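Local coordinates for methanol--corrinoid protein co-methyltransferase (Methanosarcina barkeri, PDB 2I2X) that transfers the methyl group of methanol to the cob(I)amide bound to its partner subunit MtaC, an early step of methanogenesis from methanol, at residues H124-I129 and E151-N156; S144-A149 and E197-D202; L161-M166 and T201-I206. One frame throughout, in Å; residues are numbered along the deposited sequence.

Contact 1 of 3, residues H124-I129 and E151-N156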
loop_
_atom_site.group_PDB
_atom_site.type_symbol
_atom_site.label_atom_id
_atom_site.label_comp_id
_atom_site.label_asym_id
_atom_site.label_seq_id
_atom_site.Cartn_x
_atom_site.Cartn_y
_atom_site.Cartn_z
ATOM N N HIS A 124 -20.005 0.135 -10.433
ATOM C CA HIS A 124 -20.442 -1.024 -9.704
ATOM C C HIS A 124 -20.216 -2.220 -10.581
ATOM O O HIS A 124 -20.603 -2.224 -11.747
ATOM C CB HIS A 124 -21.926 -0.918 -9.353
ATOM C CG HIS A 124 -22.176 -0.536 -7.929
ATOM N ND1 HIS A 124 -21.483 0.479 -7.294
ATOM C CD2 HIS A 124 -23.019 -1.049 -7.008
ATOM C CE1 HIS A 124 -21.908 0.584 -6.049
ATOM N NE2 HIS A 124 -22.825 -0.343 -5.845
ATOM N N THR A 125 -19.578 -3.228 -10.003
ATOM C CA THR A 125 -19.299 -4.494 -10.650
ATOM C C THR A 125 -20.147 -5.571 -9.954
ATOM O O THR A 125 -19.825 -6.027 -8.836
ATOM C CB THR A 125 -17.801 -4.822 -10.522
ATOM O OG1 THR A 125 -17.054 -3.800 -11.166
ATOM C CG2 THR A 125 -17.446 -6.205 -11.139
ATOM N N ILE A 126 -21.240 -5.963 -10.625
ATOM C CA ILE A 126 -22.168 -6.955 -10.126
ATOM C C ILE A 126 -21.392 -8.262 -10.006
ATOM O O ILE A 126 -20.453 -8.508 -10.766
ATOM C CB ILE A 126 -23.388 -7.039 -11.093
ATOM C CG1 ILE A 126 -24.368 -5.878 -10.839
ATOM C CG2 ILE A 126 -24.192 -8.375 -10.962
ATOM C CD1 ILE A 126 -23.759 -4.485 -10.781
ATOM N N GLY A 127 -21.729 -9.074 -9.014
ATOM C CA GLY A 127 -21.214 -10.445 -8.973
ATOM C C GLY A 127 -21.877 -11.425 -9.953
ATOM O O GLY A 127 -23.097 -11.409 -10.133
ATOM N N ASP A 128 -21.082 -12.286 -10.591
ATOM C CA ASP A 128 -21.671 -13.323 -11.436
ATOM C C ASP A 128 -22.231 -14.383 -10.537
ATOM O O ASP A 128 -21.542 -15.316 -10.153
ATOM C CB ASP A 128 -20.697 -13.934 -12.453
ATOM C CG ASP A 128 -21.438 -14.612 -13.632
ATOM O OD1 ASP A 128 -22.618 -14.990 -13.436
ATOM O OD2 ASP A 128 -20.846 -14.776 -14.731
ATOM N N ILE A 129 -23.497 -14.211 -10.189
ATOM C CA ILE A 129 -24.165 -15.087 -9.242
ATOM C C ILE A 129 -24.778 -16.353 -9.892
ATOM O O ILE A 129 -25.346 -17.187 -9.187
ATOM C CB ILE A 129 -25.257 -14.309 -8.476
ATOM C CG1 ILE A 129 -26.315 -13.738 -9.442
ATOM C CG2 ILE A 129 -24.645 -13.224 -7.673
ATOM C CD1 ILE A 129 -27.590 -13.216 -8.762
ATOM N N GLU A 151 -29.721 -3.451 -13.078
ATOM C CA GLU A 151 -30.584 -2.301 -13.276
ATOM C C GLU A 151 -30.912 -1.502 -12.004
ATOM O O GLU A 151 -31.093 -0.289 -12.056
ATOM C CB GLU A 151 -31.784 -2.635 -14.152
ATOM C CG GLU A 151 -33.113 -2.645 -13.522
ATOM C CD GLU A 151 -34.187 -2.977 -14.573
ATOM O OE1 GLU A 151 -34.650 -2.045 -15.288
ATOM O OE2 GLU A 151 -34.541 -4.176 -14.683
ATOM N N GLN A 152 -30.943 -2.187 -10.864
ATOM C CA GLN A 152 -31.199 -1.530 -9.602
ATOM C C GLN A 152 -30.044 -0.613 -9.227
ATOM O O GLN A 152 -30.284 0.517 -8.790
ATOM C CB GLN A 152 -31.469 -2.541 -8.499
ATOM C CG GLN A 152 -32.821 -3.220 -8.608
ATOM C CD GLN A 152 -33.936 -2.252 -8.376
ATOM O OE1 GLN A 152 -33.944 -1.532 -7.363
ATOM N NE2 GLN A 152 -34.893 -2.201 -9.319
ATOM N N CYS A 153 -28.806 -1.088 -9.416
ATOM C CA CYS A 153 -27.616 -0.278 -9.143
ATOM C C CYS A 153 -27.548 0.884 -10.099
ATOM O O CYS A 153 -27.131 1.992 -9.728
ATOM C CB CYS A 153 -26.352 -1.100 -9.277
ATOM S SG CYS A 153 -26.196 -2.289 -7.954
ATOM N N ALA A 154 -27.991 0.640 -11.332
ATOM C CA ALA A 154 -27.951 1.671 -12.363
ATOM C C ALA A 154 -28.993 2.734 -12.100
ATOM O O ALA A 154 -28.861 3.851 -12.547
ATOM C CB ALA A 154 -28.158 1.062 -13.713
ATOM N N GLU A 155 -30.033 2.382 -11.366
ATOM C CA GLU A 155 -31.104 3.316 -11.086
ATOM C C GLU A 155 -30.828 4.104 -9.832
ATOM O O GLU A 155 -31.540 5.058 -9.540
ATOM C CB GLU A 155 -32.445 2.582 -10.975
ATOM C CG GLU A 155 -33.163 2.531 -12.319
ATOM C CD GLU A 155 -34.324 1.522 -12.394
ATOM O OE1 GLU A 155 -34.800 0.986 -11.356
ATOM O OE2 GLU A 155 -34.763 1.269 -13.529
ATOM N N ASN A 156 -29.776 3.725 -9.107
ATOM C CA ASN A 156 -29.526 4.249 -7.776
ATOM C C ASN A 156 -28.143 4.829 -7.548
ATOM O O ASN A 156 -27.696 4.923 -6.413
ATOM C CB ASN A 156 -29.826 3.157 -6.758
ATOM C CG ASN A 156 -31.322 2.957 -6.554
ATOM O OD1 ASN A 156 -31.931 2.040 -7.118
ATOM N ND2 ASN A 156 -31.926 3.835 -5.760
#
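The imidazole of H124 meets the sulfur of C153 obliquely: SG lies 4.6 Å from the ring centroid and 68° off the ring normal, a sulfur-aromatic approach. The touching ring atom is CD2, 3.5 Å from C153 SG and 4.0 Å from C153 CB. A second ring, that of H87, meets the same imidazole with the planes at about 90°, and A102 and Q105 of helix 95-116 pack on H124 as well.

C153 already faces the strand, and with SG anti to its own carbonyl carbon (chi1 -70°) the sulfur reaches the ring. On the same side of the strand, two residues along, I126 adds its end methyl CD1, 4.3 Å from C153 SG; the C153 side chain thus packs against imidazole and methyl, and also touches H87. No hydrogen bond crosses between the segments, and all three touching residues are buried.

The contact lies inside the beta-alpha-beta unit formed by strand 119-126, helix 143-155 and strand 160-163 of the TIM barrel. Helix 143-155 also presents F146, A149 and F150 to I126, while H124 and I126 exchange backbone hydrogen bonds with S162 of the adjoining parallel strand 160-163.

Contact 2 of 3, residues S144-A149 and E197-D202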
loop_
_atom_site.group_PDB
_atom_site.type_symbol
_atom_site.label_atom_id
_atom_site.label_comp_id
_atom_site.label_asym_id
_atom_site.label_seq_id
_atom_site.Cartn_x
_atom_site.Cartn_y
_atom_site.Cartn_z
ATOM N N SER A 144 -32.417 -13.795 -13.883
ATOM C CA SER A 144 -33.240 -12.589 -13.807
ATOM C C SER A 144 -32.815 -11.742 -12.622
ATOM O O SER A 144 -32.908 -10.507 -12.663
ATOM C CB SER A 144 -34.727 -12.928 -13.702
ATOM O OG SER A 144 -35.009 -13.679 -12.538
ATOM N N VAL A 145 -32.350 -12.415 -11.574
ATOM C CA VAL A 145 -31.838 -11.727 -10.398
ATOM C C VAL A 145 -30.565 -10.956 -10.805
ATOM O O VAL A 145 -30.416 -9.781 -10.499
ATOM C CB VAL A 145 -31.577 -12.714 -9.235
ATOM C CG1 VAL A 145 -31.044 -11.992 -7.996
ATOM C CG2 VAL A 145 -32.857 -13.460 -8.869
ATOM N N PHE A 146 -29.696 -11.645 -11.545
ATOM C CA PHE A 146 -28.477 -11.105 -12.110
ATOM C C PHE A 146 -28.745 -9.758 -12.788
ATOM O O PHE A 146 -28.108 -8.746 -12.465
ATOM C CB PHE A 146 -27.919 -12.134 -13.091
ATOM C CG PHE A 146 -26.606 -11.760 -13.722
ATOM C CD1 PHE A 146 -25.510 -11.398 -12.946
ATOM C CD2 PHE A 146 -26.460 -11.813 -15.103
ATOM C CE1 PHE A 146 -24.298 -11.087 -13.539
ATOM C CE2 PHE A 146 -25.245 -11.506 -15.703
ATOM C CZ PHE A 146 -24.162 -11.139 -14.919
ATOM N N LEU A 147 -29.705 -9.752 -13.708
ATOM C CA LEU A 147 -30.125 -8.530 -14.413
ATOM C C LEU A 147 -30.674 -7.449 -13.491
ATOM O O LEU A 147 -30.393 -6.264 -13.703
ATOM C CB LEU A 147 -31.169 -8.848 -15.491
ATOM C CG LEU A 147 -30.745 -9.729 -16.669
ATOM C CD1 LEU A 147 -31.841 -9.697 -17.765
ATOM C CD2 LEU A 147 -29.351 -9.357 -17.247
ATOM N N GLU A 148 -31.473 -7.854 -12.498
ATOM C CA GLU A 148 -32.047 -6.929 -11.527
ATOM C C GLU A 148 -30.935 -6.212 -10.772
ATOM O O GLU A 148 -31.080 -5.045 -10.409
ATOM C CB GLU A 148 -32.902 -7.663 -10.498
ATOM C CG GLU A 148 -34.259 -8.112 -10.951
ATOM C CD GLU A 148 -35.023 -8.891 -9.865
ATOM O OE1 GLU A 148 -35.069 -8.420 -8.698
ATOM O OE2 GLU A 148 -35.590 -9.964 -10.193
ATOM N N ALA A 149 -29.832 -6.911 -10.514
ATOM C CA ALA A 149 -28.720 -6.268 -9.848
ATOM C C ALA A 149 -28.170 -5.110 -10.703
ATOM O O ALA A 149 -27.967 -3.996 -10.188
ATOM C CB ALA A 149 -27.636 -7.267 -9.467
ATOM N N GLU A 197 -21.689 -12.869 -25.218
ATOM C CA GLU A 197 -22.714 -12.244 -26.046
ATOM C C GLU A 197 -24.127 -12.213 -25.432
ATOM O O GLU A 197 -24.842 -11.243 -25.617
ATOM C CB GLU A 197 -22.738 -12.835 -27.439
ATOM C CG GLU A 197 -23.753 -12.122 -28.324
ATOM C CD GLU A 197 -24.177 -12.921 -29.522
ATOM O OE1 GLU A 197 -24.766 -12.296 -30.425
ATOM O OE2 GLU A 197 -23.909 -14.155 -29.560
ATOM N N LEU A 198 -24.504 -13.252 -24.691
ATOM C CA LEU A 198 -25.800 -13.299 -24.018
ATOM C C LEU A 198 -25.881 -12.140 -23.046
ATOM O O LEU A 198 -26.701 -11.223 -23.188
ATOM C CB LEU A 198 -25.937 -14.601 -23.220
ATOM C CG LEU A 198 -27.264 -15.309 -22.862
ATOM C CD1 LEU A 198 -27.191 -15.849 -21.439
ATOM C CD2 LEU A 198 -28.533 -14.477 -23.041
ATOM N N ILE A 199 -24.996 -12.163 -22.062
ATOM C CA ILE A 199 -25.073 -11.211 -20.958
ATOM C C ILE A 199 -24.871 -9.747 -21.368
ATOM O O ILE A 199 -25.593 -8.863 -20.890
ATOM C CB ILE A 199 -24.138 -11.632 -19.822
ATOM C CG1 ILE A 199 -22.683 -11.624 -20.298
ATOM C CG2 ILE A 199 -24.535 -13.029 -19.336
ATOM C CD1 ILE A 199 -21.703 -11.901 -19.209
ATOM N N TRP A 200 -23.932 -9.490 -22.277
ATOM C CA TRP A 200 -23.647 -8.100 -22.643
ATOM C C TRP A 200 -24.729 -7.430 -23.499
ATOM O O TRP A 200 -24.876 -6.213 -23.481
ATOM C CB TRP A 200 -22.212 -7.927 -23.174
ATOM C CG TRP A 200 -21.251 -7.965 -21.979
ATOM C CD1 TRP A 200 -20.481 -9.032 -21.560
ATOM C CD2 TRP A 200 -21.055 -6.921 -21.010
ATOM N NE1 TRP A 200 -19.814 -8.701 -20.402
ATOM C CE2 TRP A 200 -20.146 -7.415 -20.044
ATOM C CE3 TRP A 200 -21.538 -5.612 -20.882
ATOM C CZ2 TRP A 200 -19.708 -6.640 -18.960
ATOM C CZ3 TRP A 200 -21.093 -4.827 -19.796
ATOM C CH2 TRP A 200 -20.190 -5.350 -18.855
ATOM N N THR A 201 -25.514 -8.238 -24.214
ATOM C CA THR A 201 -26.653 -7.737 -24.936
ATOM C C THR A 201 -27.669 -7.239 -23.932
ATOM O O THR A 201 -28.183 -6.134 -24.048
ATOM C CB THR A 201 -27.245 -8.854 -25.794
ATOM O OG1 THR A 201 -26.260 -9.235 -26.773
ATOM C CG2 THR A 201 -28.569 -8.403 -26.479
ATOM N N ASP A 202 -27.956 -8.047 -22.932
ATOM C CA ASP A 202 -28.863 -7.626 -21.903
ATOM C C ASP A 202 -28.313 -6.471 -21.064
ATOM O O ASP A 202 -29.070 -5.526 -20.775
ATOM C CB ASP A 202 -29.206 -8.797 -21.015
ATOM C CG ASP A 202 -30.051 -9.831 -21.716
ATOM O OD1 ASP A 202 -30.763 -9.493 -22.705
ATOM O OD2 ASP A 202 -29.989 -10.995 -21.273
#
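This is a small, partly buried helix-to-helix contact, in which F146 and L147 of helix 143-155 meet I199 and D202 of helix 181-210. It is made by two separate side-chain pairs and buries 151 Å² in all; the backbones come nearest at L147 and D202, whose CA atoms are 7.6 Å apart.

In the inner pair the phenyl ring of F146 reaches I199 with CE2, which lies 4.0 Å from I199 CG2. The ring is carried there by an extended first torsion, CG anti to the backbone N (chi1 -177°), and the methyl approaches it obliquely. The ring of F150 packs edge-to-face with that of F146, and R130 touches both F146 and I199.

Both helices belong to the outer layer of the TIM barrel, where helices cover the parallel strands; F146 therefore also rests on I126 of strand 119-126, beneath the layer.

In the second pair L147 lays its CD2 methyl against the aliphatic part of D202, 3.8 Å from D202 CB. Its other methyl, CD1, is 4.2 Å from D202 OD2, and that oxygen is hydrogen-bonded to Y143 OH, of the same helix as L147. Y143 also meets the side chains of L198 and I199, about one turn back along helix 181-210.

Contact 3 of 3, residues L161-M166 and T201-I206. With ZN (zinc ion), chain Q; K (potassium ion), chain S.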
loop_
_atom_site.group_PDB
_atom_site.type_symbol
_atom_site.label_atom_id
_atom_site.label_comp_id
_atom_site.label_asym_id
_atom_site.label_seq_id
_atom_site.Cartn_x
_atom_site.Cartn_y
_atom_site.Cartn_z
ATOM N N LEU A 161 -21.197 0.071 -15.444
ATOM C CA LEU A 161 -21.647 -1.270 -15.099
ATOM C C LEU A 161 -20.673 -2.306 -15.639
ATOM O O LEU A 161 -20.290 -2.234 -16.801
ATOM C CB LEU A 161 -23.050 -1.528 -15.674
ATOM C CG LEU A 161 -24.165 -0.526 -15.350
ATOM C CD1 LEU A 161 -25.457 -0.901 -16.062
ATOM C CD2 LEU A 161 -24.399 -0.416 -13.838
ATOM N N SER A 162 -20.292 -3.270 -14.808
ATOM C CA SER A 162 -19.323 -4.281 -15.177
ATOM C C SER A 162 -19.674 -5.570 -14.456
ATOM O O SER A 162 -20.503 -5.567 -13.527
ATOM C CB SER A 162 -17.942 -3.853 -14.699
ATOM O OG SER A 162 -17.285 -3.006 -15.623
ATOM N N VAL A 163 -19.026 -6.659 -14.868
ATOM C CA VAL A 163 -19.089 -7.939 -14.165
ATOM C C VAL A 163 -17.818 -8.658 -14.540
ATOM O O VAL A 163 -17.258 -8.390 -15.590
ATOM C CB VAL A 163 -20.327 -8.826 -14.596
ATOM C CG1 VAL A 163 -20.459 -8.917 -16.091
ATOM C CG2 VAL A 163 -20.216 -10.248 -14.017
ATOM N N GLU A 164 -17.370 -9.560 -13.687
ATOM C CA GLU A 164 -16.336 -10.512 -14.064
ATOM C C GLU A 164 -17.031 -11.848 -14.318
ATOM O O GLU A 164 -17.252 -12.614 -13.384
ATOM C CB GLU A 164 -15.340 -10.692 -12.926
ATOM C CG GLU A 164 -15.120 -9.440 -12.161
ATOM C CD GLU A 164 -13.694 -9.286 -11.692
ATOM O OE1 GLU A 164 -12.891 -10.214 -11.851
ATOM O OE2 GLU A 164 -13.357 -8.222 -11.140
ATOM N N SER A 165 -17.395 -12.118 -15.563
ATOM C CA SER A 165 -18.283 -13.257 -15.833
ATOM C C SER A 165 -17.581 -14.620 -15.951
ATOM O O SER A 165 -16.393 -14.683 -16.232
ATOM C CB SER A 165 -19.231 -12.973 -16.995
ATOM O OG SER A 165 -18.552 -12.682 -18.192
ATOM N N MET A 166 -18.333 -15.694 -15.720
ATOM C CA MET A 166 -17.780 -17.016 -15.505
ATOM C C MET A 166 -17.921 -17.992 -16.697
ATOM O O MET A 166 -17.571 -19.181 -16.589
ATOM C CB MET A 166 -18.443 -17.645 -14.280
ATOM C CG MET A 166 -18.270 -16.941 -12.945
ATOM S SD MET A 166 -19.260 -17.785 -11.632
ATOM C CE MET A 166 -20.947 -17.715 -12.273
ATOM N N THR A 201 -25.514 -8.238 -24.214
ATOM C CA THR A 201 -26.653 -7.737 -24.936
ATOM C C THR A 201 -27.669 -7.239 -23.932
ATOM O O THR A 201 -28.183 -6.134 -24.048
ATOM C CB THR A 201 -27.245 -8.854 -25.794
ATOM O OG1 THR A 201 -26.260 -9.235 -26.773
ATOM C CG2 THR A 201 -28.569 -8.403 -26.479
ATOM N N ASP A 202 -27.956 -8.047 -22.932
ATOM C CA ASP A 202 -28.863 -7.626 -21.903
ATOM C C ASP A 202 -28.313 -6.471 -21.064
ATOM O O ASP A 202 -29.070 -5.526 -20.775
ATOM C CB ASP A 202 -29.206 -8.797 -21.015
ATOM C CG ASP A 202 -30.051 -9.831 -21.716
ATOM O OD1 ASP A 202 -30.763 -9.493 -22.705
ATOM O OD2 ASP A 202 -29.989 -10.995 -21.273
ATOM N N ILE A 203 -27.019 -6.525 -20.689
ATOM C CA ILE A 203 -26.429 -5.456 -19.847
ATOM C C ILE A 203 -26.532 -4.095 -20.530
ATOM O O ILE A 203 -26.977 -3.135 -19.922
ATOM C CB ILE A 203 -24.989 -5.736 -19.375
ATOM C CG1 ILE A 203 -24.993 -6.882 -18.359
ATOM C CG2 ILE A 203 -24.425 -4.496 -18.717
ATOM C CD1 ILE A 203 -23.729 -7.746 -18.322
ATOM N N SER A 204 -26.168 -4.046 -21.805
ATOM C CA SER A 204 -26.239 -2.821 -22.608
ATOM C C SER A 204 -27.661 -2.249 -22.744
ATOM O O SER A 204 -27.885 -1.043 -22.580
ATOM C CB SER A 204 -25.650 -3.096 -23.977
ATOM O OG SER A 204 -24.279 -3.457 -23.852
ATOM N N LYS A 205 -28.619 -3.133 -23.031
ATOM C CA LYS A 205 -30.042 -2.786 -23.022
ATOM C C LYS A 205 -30.415 -2.027 -21.716
ATOM O O LYS A 205 -31.077 -0.968 -21.736
ATOM C CB LYS A 205 -30.839 -4.075 -23.150
ATOM C CG LYS A 205 -32.028 -3.980 -24.019
ATOM C CD LYS A 205 -32.090 -5.181 -24.978
ATOM C CE LYS A 205 -32.840 -6.394 -24.384
ATOM N NZ LYS A 205 -33.056 -7.449 -25.442
ATOM N N ILE A 206 -29.966 -2.558 -20.587
ATOM C CA ILE A 206 -30.226 -1.928 -19.296
ATOM C C ILE A 206 -29.533 -0.572 -19.138
ATOM O O ILE A 206 -30.135 0.391 -18.638
ATOM C CB ILE A 206 -29.863 -2.873 -18.147
ATOM C CG1 ILE A 206 -30.903 -4.007 -18.079
ATOM C CG2 ILE A 206 -29.762 -2.116 -16.809
ATOM C CD1 ILE A 206 -30.399 -5.256 -17.379
HETATM ZN ZN ZN Q . -10.852 -9.724 -11.519
HETATM K K K S . -11.822 -8.237 -9.264
#
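Strand 160-163 of the TIM barrel packs here on helix 181-210, and at its C-terminal end, where barrels of this fold carry their active sites, the chain runs on directly to the metal ligand E164. The packing is apolar and buried, and it centres on I203.

This isoleucine presents two branches to the strand. CG2 lies 4.5 Å from L161 CB, while CD1, at the end of the other branch, reaches V163 CG1 at 4.1 Å. Alternation along the strand turns L161 and V163 to the helix and S162 away from it, where S162 OG hydrogen-bonds to G216 O. CG1 of V163 stands between its own backbone N and carbonyl carbon (chi1 48°), a position that brings it to I203 CD1, the two side chains meeting at a slant. F150 of helix 143-155 touches both of them, and W200 also packs on V163.

One residue beyond V163, E164 turns to the barrel's metal site. Its carboxylate bridges two ions, with C220 and C269 completing the protein ligands of the zinc and E86 and E313 sharing the potassium. Each oxygen has its own metal: E164 OE1 binds zinc at 2.1 Å, and E164 OE2 binds potassium at 2.4 Å.

How the contacts relate
The three contacts form one patch of the barrel wall, with contacts 2 and 3 closest (centres 6 Å apart) and contact 1 about 9 to 10 Å from either. Helix 143-155 serves contacts 1 and 2, whereas T201 and D202 of helix 181-210 belong to both contacts 2 and 3. Contacts 1 and 3 are tied through neighbouring strands and, in the loops that follow, D128 OD2 lies 2.9 Å from M166 N, a probable hydrogen bond. Only contact 3 contains a metal ligand, E164; the side chains of I126 and F146 each lie about 9 Å from that of E164 and from the bound corrinoid, and that of V163 about 7 Å from the corrinoid.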